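Side-chain contacts in peptidoglycan glycosyltransferase (Atopobium parvulum, PDB 4OVD), which belongs to the penicillin-binding protein family of cell-wall enzymes, with a dimerisation domain joined to a larger penicillin-binding domain: residues A[175-178]-A[179-183]; A[228-231]-A[232-236]; A[295-298]-A[299-303]; A[340-344]-A[345-349]. One frame throughout, in Å; residues are numbered along the deposited sequence.

Contact 1: residues A[175-178]-A[179-183]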
loop_
_atom_site.group_PDB
_atom_site.type_symbol
_atom_site.label_atom_id
_atom_site.label_comp_id
_atom_site.label_asym_id
_atom_site.label_seq_id
_atom_site.Cartn_x
_atom_site.Cartn_y
_atom_site.Cartn_z
ATOM N N SER A 175 7.165 -15.428 -11.505
ATOM C CA SER A 175 6.371 -14.295 -11.009
ATOM C C SER A 175 6.754 -14.073 -9.553
ATOM O O SER A 175 7.514 -14.840 -9.008
ATOM C CB SER A 175 4.868 -14.556 -11.073
ATOM O OG SER A 175 4.516 -15.604 -10.171
ATOM N N GLY A 176 6.286 -12.998 -8.956
ATOM C CA GLY A 176 6.557 -12.757 -7.550
ATOM C C GLY A 176 8.018 -12.659 -7.190
ATOM O O GLY A 176 8.848 -12.174 -7.965
ATOM N N LEU A 177 8.328 -13.099 -5.996
ATOM C CA LEU A 177 9.708 -13.048 -5.441
ATOM C C LEU A 177 10.649 -14.084 -6.100
ATOM O O LEU A 177 11.862 -13.814 -6.298
ATOM C CB LEU A 177 9.683 -13.188 -3.927
ATOM C CG LEU A 177 9.040 -12.054 -3.133
ATOM C CD1 LEU A 177 9.156 -12.364 -1.667
ATOM C CD2 LEU A 177 9.758 -10.762 -3.414
ATOM N N GLU A 178 10.069 -15.184 -6.555
ATOM C CA GLU A 178 10.840 -16.192 -7.296
ATOM C C GLU A 178 11.493 -15.540 -8.498
ATOM O O GLU A 178 12.641 -15.838 -8.823
ATOM C CB GLU A 178 9.934 -17.334 -7.697
ATOM C CG GLU A 178 9.485 -18.189 -6.545
ATOM C CD GLU A 178 10.506 -19.231 -6.033
ATOM O OE1 GLU A 178 11.715 -19.119 -6.289
ATOM O OE2 GLU A 178 10.067 -20.205 -5.367
ATOM N N TYR A 179 10.748 -14.639 -9.152
ATOM C CA TYR A 179 11.244 -13.899 -10.287
ATOM C C TYR A 179 12.129 -12.740 -9.850
ATOM O O TYR A 179 13.238 -12.540 -10.348
ATOM C CB TYR A 179 10.104 -13.335 -11.195
ATOM C CG TYR A 179 10.638 -12.446 -12.318
ATOM C CD1 TYR A 179 11.257 -12.994 -13.445
ATOM C CD2 TYR A 179 10.589 -11.100 -12.219
ATOM C CE1 TYR A 179 11.803 -12.186 -14.455
ATOM C CE2 TYR A 179 11.116 -10.281 -13.198
ATOM C CZ TYR A 179 11.720 -10.833 -14.315
ATOM O OH TYR A 179 12.191 -9.983 -15.293
ATOM N N TYR A 180 11.642 -11.961 -8.921
ATOM C CA TYR A 180 12.373 -10.741 -8.504
ATOM C C TYR A 180 13.795 -11.074 -8.021
ATOM O O TYR A 180 14.756 -10.395 -8.397
ATOM C CB TYR A 180 11.607 -9.958 -7.431
ATOM C CG TYR A 180 12.119 -8.588 -7.241
ATOM C CD1 TYR A 180 11.684 -7.599 -8.062
ATOM C CD2 TYR A 180 13.075 -8.290 -6.299
ATOM C CE1 TYR A 180 12.142 -6.332 -7.984
ATOM C CE2 TYR A 180 13.578 -7.007 -6.211
ATOM C CZ TYR A 180 13.073 -6.040 -7.057
ATOM O OH TYR A 180 13.452 -4.763 -7.077
ATOM N N TYR A 181 13.925 -12.129 -7.257
ATOM C CA TYR A 181 15.217 -12.537 -6.727
ATOM C C TYR A 181 15.729 -13.839 -7.393
ATOM O O TYR A 181 16.444 -14.658 -6.774
ATOM C CB TYR A 181 15.125 -12.745 -5.206
ATOM C CG TYR A 181 14.913 -11.450 -4.414
ATOM C CD1 TYR A 181 15.940 -10.514 -4.318
ATOM C CD2 TYR A 181 13.694 -11.167 -3.776
ATOM C CE1 TYR A 181 15.779 -9.349 -3.579
ATOM C CE2 TYR A 181 13.529 -10.008 -3.016
ATOM C CZ TYR A 181 14.576 -9.087 -2.951
ATOM O OH TYR A 181 14.488 -7.933 -2.203
ATOM N N ASN A 182 15.422 -14.007 -8.673
ATOM C CA ASN A 182 15.771 -15.267 -9.312
ATOM C C ASN A 182 17.269 -15.457 -9.405
ATOM O O ASN A 182 17.730 -16.559 -9.209
ATOM C CB ASN A 182 15.189 -15.334 -10.718
ATOM C CG ASN A 182 15.436 -16.661 -11.362
ATOM O OD1 ASN A 182 14.854 -17.653 -10.965
ATOM N ND2 ASN A 182 16.272 -16.674 -12.409
ATOM N N ASP A 183 18.024 -14.396 -9.689
ATOM C CA ASP A 183 19.487 -14.554 -9.855
ATOM C C ASP A 183 20.168 -14.917 -8.564
ATOM O O ASP A 183 21.201 -15.575 -8.582
ATOM C CB ASP A 183 20.170 -13.402 -10.589
ATOM C CG ASP A 183 19.901 -12.063 -9.975
ATOM O OD1 ASP A 183 19.383 -11.996 -8.831
ATOM O OD2 ASP A 183 20.205 -11.058 -10.657
#
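From G176 and L177 to Y180 and Y181 the backbone makes a single short turn of helix: Y180 N donates to G176 O at 3.0 Å and Y181 N to L177 O at 2.8 Å. Y179 N is shared, bonding to S175 O at 3.2 Å and weakly to G176 O. G176 enters the turn at a positive phi of 59°, which a residue without a side chain adopts easily. Y181 then leaves helical geometry and serves as N-cap residue for helix 182-185.

L177 and Y181 run side by side in the same direction, the CD2 methyl of L177 touching the edge of the Y181 ring at CE2, 3.9 Å away. Y180 CD2 lies over the centre of the Y181 ring, 3.6 Å above its plane. With CG anti to the carbonyl carbon (chi1 -69°), the Y181 ring lies beside its own N, next to the leucine. A tyrosine suits position 181: its ring gives L177 an apolar edge, and its OH bonds to D385.

The carboxylate of E178 reaches R59 and R152, the latter on strand 151-153, while backbone bonds from L177 and E178 join this turn to helix 161-164.

Contact 2: residues A[228-231]-A[232-236]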
loop_
_atom_site.group_PDB
_atom_site.type_symbol
_atom_site.label_atom_id
_atom_site.label_comp_id
_atom_site.label_asym_id
_atom_site.label_seq_id
_atom_site.Cartn_x
_atom_site.Cartn_y
_atom_site.Cartn_z
ATOM N N GLN A 228 -0.675 -14.042 6.751
ATOM C CA GLN A 228 -0.915 -13.990 5.324
ATOM C C GLN A 228 -2.174 -14.745 5.027
ATOM O O GLN A 228 -2.979 -14.328 4.230
ATOM C CB GLN A 228 0.288 -14.578 4.573
ATOM C CG GLN A 228 0.119 -14.603 3.087
ATOM C CD GLN A 228 0.047 -13.237 2.501
ATOM O OE1 GLN A 228 0.590 -12.262 3.068
ATOM N NE2 GLN A 228 -0.610 -13.134 1.345
ATOM N N LYS A 229 -2.387 -15.841 5.724
ATOM C CA LYS A 229 -3.583 -16.650 5.497
ATOM C C LYS A 229 -4.861 -15.919 5.866
ATOM O O LYS A 229 -5.888 -16.029 5.205
ATOM C CB LYS A 229 -3.443 -17.926 6.332
ATOM C CG LYS A 229 -4.587 -18.902 6.228
ATOM C CD LYS A 229 -4.372 -20.010 7.262
ATOM C CE LYS A 229 -5.454 -21.064 7.192
ATOM N NZ LYS A 229 -5.370 -21.721 5.856
ATOM N N LYS A 230 -4.823 -15.239 6.992
ATOM C CA LYS A 230 -5.944 -14.413 7.433
ATOM C C LYS A 230 -6.170 -13.281 6.455
ATOM O O LYS A 230 -7.309 -12.964 6.143
ATOM C CB LYS A 230 -5.659 -13.794 8.787
ATOM C CG LYS A 230 -5.547 -14.786 9.931
ATOM C CD LYS A 230 -5.225 -14.049 11.225
ATOM C CE LYS A 230 -5.028 -15.012 12.363
ATOM N NZ LYS A 230 -6.298 -15.751 12.516
ATOM N N ALA A 231 -5.097 -12.617 6.015
ATOM C CA ALA A 231 -5.253 -11.529 5.058
ATOM C C ALA A 231 -6.011 -12.015 3.833
ATOM O O ALA A 231 -6.946 -11.358 3.352
ATOM C CB ALA A 231 -3.910 -10.969 4.641
ATOM N N GLU A 232 -5.645 -13.203 3.356
ATOM C CA GLU A 232 -6.284 -13.747 2.167
ATOM C C GLU A 232 -7.717 -14.106 2.372
ATOM O O GLU A 232 -8.569 -13.818 1.544
ATOM C CB GLU A 232 -5.489 -14.949 1.661
ATOM C CG GLU A 232 -4.094 -14.519 1.203
ATOM C CD GLU A 232 -3.268 -15.636 0.585
ATOM O OE1 GLU A 232 -3.797 -16.777 0.524
ATOM O OE2 GLU A 232 -2.110 -15.356 0.141
ATOM N N GLU A 233 -8.018 -14.732 3.493
ATOM C CA GLU A 233 -9.375 -15.133 3.713
ATOM C C GLU A 233 -10.274 -13.958 4.010
ATOM O O GLU A 233 -11.415 -13.896 3.515
ATOM C CB GLU A 233 -9.441 -16.257 4.752
ATOM C CG GLU A 233 -9.032 -15.918 6.181
ATOM C CD GLU A 233 -8.737 -17.168 7.035
ATOM O OE1 GLU A 233 -8.421 -18.233 6.463
ATOM O OE2 GLU A 233 -8.754 -17.082 8.276
ATOM N N GLN A 234 -9.766 -12.988 4.773
ATOM C CA GLN A 234 -10.536 -11.782 5.065
ATOM C C GLN A 234 -10.763 -10.920 3.828
ATOM O O GLN A 234 -11.864 -10.436 3.597
ATOM C CB GLN A 234 -9.937 -11.020 6.246
ATOM C CG GLN A 234 -10.149 -11.839 7.520
ATOM C CD GLN A 234 -9.629 -11.210 8.774
ATOM O OE1 GLN A 234 -9.880 -10.049 9.027
ATOM N NE2 GLN A 234 -8.924 -12.002 9.597
ATOM N N LEU A 235 -9.748 -10.783 2.987
ATOM C CA LEU A 235 -9.954 -10.025 1.767
ATOM C C LEU A 235 -10.982 -10.782 0.899
ATOM O O LEU A 235 -11.920 -10.199 0.382
ATOM C CB LEU A 235 -8.625 -9.822 1.040
ATOM C CG LEU A 235 -8.771 -9.227 -0.356
ATOM C CD1 LEU A 235 -9.488 -7.898 -0.316
ATOM C CD2 LEU A 235 -7.440 -9.077 -1.023
ATOM N N THR A 236 -10.852 -12.090 0.775
ATOM C CA THR A 236 -11.842 -12.843 -0.059
ATOM C C THR A 236 -13.271 -12.655 0.448
ATOM O O THR A 236 -14.192 -12.339 -0.343
ATOM C CB THR A 236 -11.485 -14.341 -0.141
ATOM O OG1 THR A 236 -10.152 -14.473 -0.639
ATOM C CG2 THR A 236 -12.456 -15.116 -1.024
#
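Helix 225-242 carries Q228 and E232 one turn apart, and their i to i+4 bond links two side chains along the flank of one of the helices that cover the sheet of the penicillin-binding fold. Q228 NE2 donates to E232 OE2 at 2.9 Å, nearly straight at 171°. The acceptor lies in the plane of the glutamine amide, but the carboxylate is met on its anti side and stands almost perpendicular to that amide, 85° from it. Q228 reaches the position by leaving with CG anti to the backbone N (chi1 178°) and bending at chi2, whereas E232 runs out extended. Both polar ends are buried and doubly engaged: Q228 NE2 also donates to A263 O, and E232 OE2 accepts from G160 N. An amide beside a carboxylate is apt here, since one gives hydrogens and the other takes them.

On the exposed flank, E233 places CG 3.3 Å from K229 O. Its carboxylate lies near two lysines without touching their charged ends, K229 NZ being 4.7 Å from E233 OE1, so any attraction is probably modest. Q234 packs its NE2 3.8 Å from K230 CB and gives a hydrogen bond to D552. T236 OG1 and T236 N reach E232 O from opposite faces of the carbonyl plane.

A231, whose side chain is a single methyl, meets I250 on strand 248-253 and F549 on helix 542-556, while Q228 and E232 lean on strand 260-266.

Contact 3: residues A[295-298]-A[299-303]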
loop_
_atom_site.group_PDB
_atom_site.type_symbol
_atom_site.label_atom_id
_atom_site.label_comp_id
_atom_site.label_asym_id
_atom_site.label_seq_id
_atom_site.Cartn_x
_atom_site.Cartn_y
_atom_site.Cartn_z
ATOM N N SER A 295 -9.811 10.398 -1.497
ATOM C CA SER A 295 -9.687 11.022 -0.188
ATOM C C SER A 295 -8.620 10.530 0.751
ATOM O O SER A 295 -8.174 11.272 1.617
ATOM C CB SER A 295 -11.101 11.200 0.416
ATOM O OG SER A 295 -11.794 10.017 0.311
ATOM N N VAL A 296 -8.122 9.312 0.542
ATOM C CA VAL A 296 -7.032 8.837 1.378
ATOM C C VAL A 296 -5.769 9.749 1.123
ATOM O O VAL A 296 -4.822 9.865 1.954
ATOM C CB VAL A 296 -6.932 7.315 1.051
ATOM C CG1 VAL A 296 -6.082 7.038 -0.166
ATOM C CG2 VAL A 296 -6.520 6.498 2.207
ATOM N N PHE A 297 -5.763 10.481 0.024
ATOM C CA PHE A 297 -4.644 11.334 -0.291
ATOM C C PHE A 297 -4.629 12.622 0.608
ATOM O O PHE A 297 -3.611 13.326 0.667
ATOM C CB PHE A 297 -4.783 11.785 -1.721
ATOM C CG PHE A 297 -3.490 12.211 -2.367
ATOM C CD1 PHE A 297 -2.567 11.248 -2.728
ATOM C CD2 PHE A 297 -3.177 13.569 -2.556
ATOM C CE1 PHE A 297 -1.372 11.621 -3.316
ATOM C CE2 PHE A 297 -1.980 13.927 -3.080
ATOM C CZ PHE A 297 -1.092 12.953 -3.521
ATOM N N LYS A 298 -5.746 12.943 1.282
ATOM C CA LYS A 298 -5.824 14.201 2.016
ATOM C C LYS A 298 -4.808 14.310 3.153
ATOM O O LYS A 298 -4.533 15.379 3.609
ATOM C CB LYS A 298 -7.210 14.426 2.534
ATOM C CG LYS A 298 -8.207 14.522 1.416
ATOM C CD LYS A 298 -9.592 14.739 1.947
ATOM C CE LYS A 298 -10.599 14.610 0.818
ATOM N NZ LYS A 298 -11.957 14.815 1.283
ATOM N N VAL A 299 -4.268 13.200 3.603
ATOM C CA VAL A 299 -3.230 13.189 4.639
ATOM C C VAL A 299 -1.928 13.793 4.079
ATOM O O VAL A 299 -1.162 14.449 4.795
ATOM C CB VAL A 299 -3.054 11.743 5.079
ATOM C CG1 VAL A 299 -1.760 11.582 5.850
ATOM C CG2 VAL A 299 -4.277 11.341 5.917
ATOM N N ILE A 300 -1.699 13.581 2.782
ATOM C CA ILE A 300 -0.542 14.155 2.086
ATOM C C ILE A 300 -0.726 15.660 1.947
ATOM O O ILE A 300 0.125 16.444 2.273
ATOM C CB ILE A 300 -0.355 13.429 0.723
ATOM C CG1 ILE A 300 0.083 12.007 1.075
ATOM C CG2 ILE A 300 0.732 14.029 -0.088
ATOM C CD1 ILE A 300 -0.143 10.980 0.038
ATOM N N THR A 301 -1.878 16.077 1.461
ATOM C CA THR A 301 -2.163 17.484 1.314
ATOM C C THR A 301 -2.042 18.224 2.636
ATOM O O THR A 301 -1.477 19.338 2.693
ATOM C CB THR A 301 -3.566 17.650 0.787
ATOM O OG1 THR A 301 -3.643 16.906 -0.451
ATOM C CG2 THR A 301 -3.927 19.160 0.694
ATOM N N THR A 302 -2.590 17.664 3.720
ATOM C CA THR A 302 -2.506 18.407 4.992
ATOM C C THR A 302 -1.103 18.377 5.532
ATOM O O THR A 302 -0.655 19.356 6.153
ATOM C CB THR A 302 -3.524 17.877 6.015
ATOM O OG1 THR A 302 -3.410 16.455 6.042
ATOM C CG2 THR A 302 -4.928 18.092 5.540
ATOM N N SER A 303 -0.414 17.254 5.376
ATOM C CA SER A 303 0.986 17.211 5.790
ATOM C C SER A 303 1.846 18.299 5.128
ATOM O O SER A 303 2.673 18.946 5.775
ATOM C CB SER A 303 1.584 15.871 5.453
ATOM O OG SER A 303 0.936 14.936 6.265
#
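F297 and I300 come together through their first torsions: the phenylalanine swings CG away from its N (chi1 -157°), and the isoleucine sends CG1 beside its own N (chi1 -68°). The CD1 methyl of I300 thereby settles over one face of the F297 ring, 4.0 Å from the ring centroid, in a CH-pi contact. I300 CB lies over the same ring and I300 CG2 lies 4.0 Å from F297 CE2, so the branched side chain spreads across the aromatic surface.

The backbone changes here from a 3-10 turn to an alpha-helix. K298 N bonds to S295 O, and I300 N bonds to F297 O at 2.9 Å; T301 N bonds weakly to that same oxygen at 3.3 Å. T302 N then gives K298 O a regular helical bond of 3.0 Å. T302 OG1 also lies 2.9 Å from K298 O, with E464 a second possible acceptor, while T301 OG1 bonds to A409 O. S303 suits a buried helix because its short hydroxyl can bond within it, OG donating to V299 O at 2.6 Å.

K298 extends fully to S351 and N353. S295 and K298 fit the S-x-x-K signature of penicillin-binding proteins, and a calcium ion lies about 6 Å from the lysine side chain. The F297-I300 pair is thus a buried apolar contact beside a lysine and hydroxyls whose polar ends have directed partners.

Contact 4: residues A[340-344]-A[345-349]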
loop_
_atom_site.group_PDB
_atom_site.type_symbol
_atom_site.label_atom_id
_atom_site.label_comp_id
_atom_site.label_asym_id
_atom_site.label_seq_id
_atom_site.Cartn_x
_atom_site.Cartn_y
_atom_site.Cartn_z
HETATM N N MSE A 340 -19.450 26.632 6.125
HETATM C CA MSE A 340 -19.295 26.215 7.465
HETATM C C MSE A 340 -17.875 26.576 7.816
HETATM O O MSE A 340 -16.961 26.481 7.001
HETATM C CB MSE A 340 -19.556 24.695 7.528
HETATM C CG MSE A 340 -19.252 24.044 8.872
HETATM SE SE MSE A 340 -19.410 22.064 8.801
HETATM C CE MSE A 340 -18.519 21.738 10.551
ATOM N N ASP A 341 -17.699 27.007 9.052
ATOM C CA ASP A 341 -16.379 27.289 9.589
ATOM C C ASP A 341 -15.830 25.939 9.968
ATOM O O ASP A 341 -16.451 25.227 10.763
ATOM C CB ASP A 341 -16.578 28.187 10.808
ATOM C CG ASP A 341 -17.007 29.566 10.390
ATOM O OD1 ASP A 341 -16.331 30.095 9.461
ATOM O OD2 ASP A 341 -18.007 30.085 10.933
HETATM N N MSE A 342 -14.727 25.529 9.381
HETATM C CA MSE A 342 -14.170 24.209 9.673
HETATM C C MSE A 342 -12.718 24.321 9.930
HETATM O O MSE A 342 -12.035 25.095 9.249
HETATM C CB MSE A 342 -14.242 23.279 8.419
HETATM C CG MSE A 342 -15.569 23.037 7.790
HETATM SE SE MSE A 342 -15.189 21.814 6.289
HETATM C CE MSE A 342 -16.971 21.917 5.441
ATOM N N SER A 343 -12.231 23.694 10.994
ATOM C CA SER A 343 -10.780 23.634 11.246
ATOM C C SER A 343 -10.224 22.622 10.213
ATOM O O SER A 343 -11.002 21.860 9.610
ATOM C CB SER A 343 -10.514 23.159 12.643
ATOM O OG SER A 343 -11.020 21.824 12.799
ATOM N N VAL A 344 -8.918 22.619 10.015
ATOM C CA VAL A 344 -8.257 21.687 9.133
ATOM C C VAL A 344 -8.581 20.295 9.670
ATOM O O VAL A 344 -8.835 19.364 8.906
ATOM C CB VAL A 344 -6.746 21.899 9.065
ATOM C CG1 VAL A 344 -6.083 20.785 8.233
ATOM C CG2 VAL A 344 -6.433 23.268 8.476
ATOM N N ARG A 345 -8.517 20.138 10.982
ATOM C CA ARG A 345 -8.907 18.856 11.653
ATOM C C ARG A 345 -10.328 18.438 11.197
ATOM O O ARG A 345 -10.576 17.316 10.763
ATOM C CB ARG A 345 -8.872 18.990 13.176
ATOM C CG ARG A 345 -9.310 17.731 13.903
ATOM C CD ARG A 345 -9.480 18.008 15.387
ATOM N NE ARG A 345 -8.291 18.568 16.004
ATOM C CZ ARG A 345 -7.229 17.844 16.331
ATOM N NH1 ARG A 345 -7.222 16.511 16.158
ATOM N NH2 ARG A 345 -6.191 18.436 16.895
ATOM N N GLU A 346 -11.242 19.354 11.224
ATOM C CA GLU A 346 -12.614 19.026 10.778
ATOM C C GLU A 346 -12.695 18.655 9.296
ATOM O O GLU A 346 -13.466 17.806 8.932
ATOM C CB GLU A 346 -13.496 20.223 11.071
ATOM C CG GLU A 346 -14.936 20.088 10.611
ATOM C CD GLU A 346 -15.671 18.938 11.230
ATOM O OE1 GLU A 346 -15.162 18.363 12.262
ATOM O OE2 GLU A 346 -16.737 18.608 10.646
HETATM N N MSE A 347 -11.910 19.287 8.420
HETATM C CA MSE A 347 -11.995 18.962 6.980
HETATM C C MSE A 347 -11.579 17.539 6.794
HETATM O O MSE A 347 -12.167 16.802 5.954
HETATM C CB MSE A 347 -11.058 19.853 6.178
HETATM C CG MSE A 347 -11.452 21.284 6.295
HETATM SE SE MSE A 347 -10.093 22.403 5.367
HETATM C CE MSE A 347 -10.417 24.117 6.212
ATOM N N LEU A 348 -10.629 17.097 7.584
ATOM C CA LEU A 348 -10.211 15.733 7.549
ATOM C C LEU A 348 -11.214 14.757 8.194
ATOM O O LEU A 348 -11.444 13.709 7.689
ATOM C CB LEU A 348 -8.845 15.608 8.170
ATOM C CG LEU A 348 -7.953 14.566 7.544
ATOM C CD1 LEU A 348 -7.520 14.962 6.171
ATOM C CD2 LEU A 348 -6.773 14.186 8.401
ATOM N N ARG A 349 -11.786 15.138 9.314
ATOM C CA ARG A 349 -12.742 14.325 10.019
ATOM C C ARG A 349 -13.900 13.935 9.106
ATOM O O ARG A 349 -14.186 12.797 8.930
ATOM C CB ARG A 349 -13.252 15.072 11.212
ATOM C CG ARG A 349 -14.159 14.275 12.104
ATOM C CD ARG A 349 -14.877 15.147 13.101
ATOM N NE ARG A 349 -15.873 15.981 12.491
ATOM C CZ ARG A 349 -17.071 15.568 12.130
ATOM N NH1 ARG A 349 -17.455 14.320 12.330
ATOM N NH2 ARG A 349 -17.882 16.407 11.565
#
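M340 and E346 meet where the terminal methyl of the selenomethionine, CE, comes up from off the carboxylate plane to within 3.6 Å of E346 OE2, the two side chains crossing at about a right angle. At its oxygen edge the carboxylate faces the guanidinium of R349 nearly in plane: R349 NH2 donates to the syn lone pair of E346 OE2 at 2.6 Å, and R349 NE and E346 OE1 complete the salt bridge, modelled unusually short. R350 is a second cationic partner of OE2, and the two arginines would probably stabilise the ionised glutamate. The bend of E346 at chi2 (60°) turns the carboxylate along the helix towards R349, one turn on.

Behind the carboxylate, the E346 CG methylene packs 3.9 Å from M342 CB. The selenium of M342 lies 3.8 Å from M347 CG, two long flexible chains crossing obliquely and filling the angle between strand and helix.

S343 is the N-cap residue of the helix; its OG accepts from E346 N at 2.9 Å and 156°, a capping bond, and its carbonyl O receives M347 N at 3.0 Å. A serine suits this place because its short hydroxyl can fold over to the N-H of E346 in the first turn. R345 forms a salt bridge to D466 on helix 458-474.

The whole is a strand-to-helix transition with a serine N-cap: strand 340-343 pairs with strand 316-319, and the axes of strand 340-343 and helix segment 345-349 are 97° apart.

Overall arrangement
Contact 3 is fully buried, whereas contacts 1, 2 and 4 each have one side sunk in the protein and another nearer solvent. Contacts 3 and 4 are neighbours, centres about 13 Å apart, and touch: K298 CB packs on L348 CD1 at 3.7 Å, joining helix 298-307 to helix 344-350 beside the S-x-x-K segment. Contact 1 lies off in the dimerisation region, its centre about 46 Å from that of contact 4, with contact 2 between, on a helix lining the central sheet. Their chemistry follows place: aromatic rings in contact 1, a buried amide-carboxylate pair in contact 2, apolar packing beside directed polar bonds in contact 3, and a serine-capped helix start with charge pairs in contact 4.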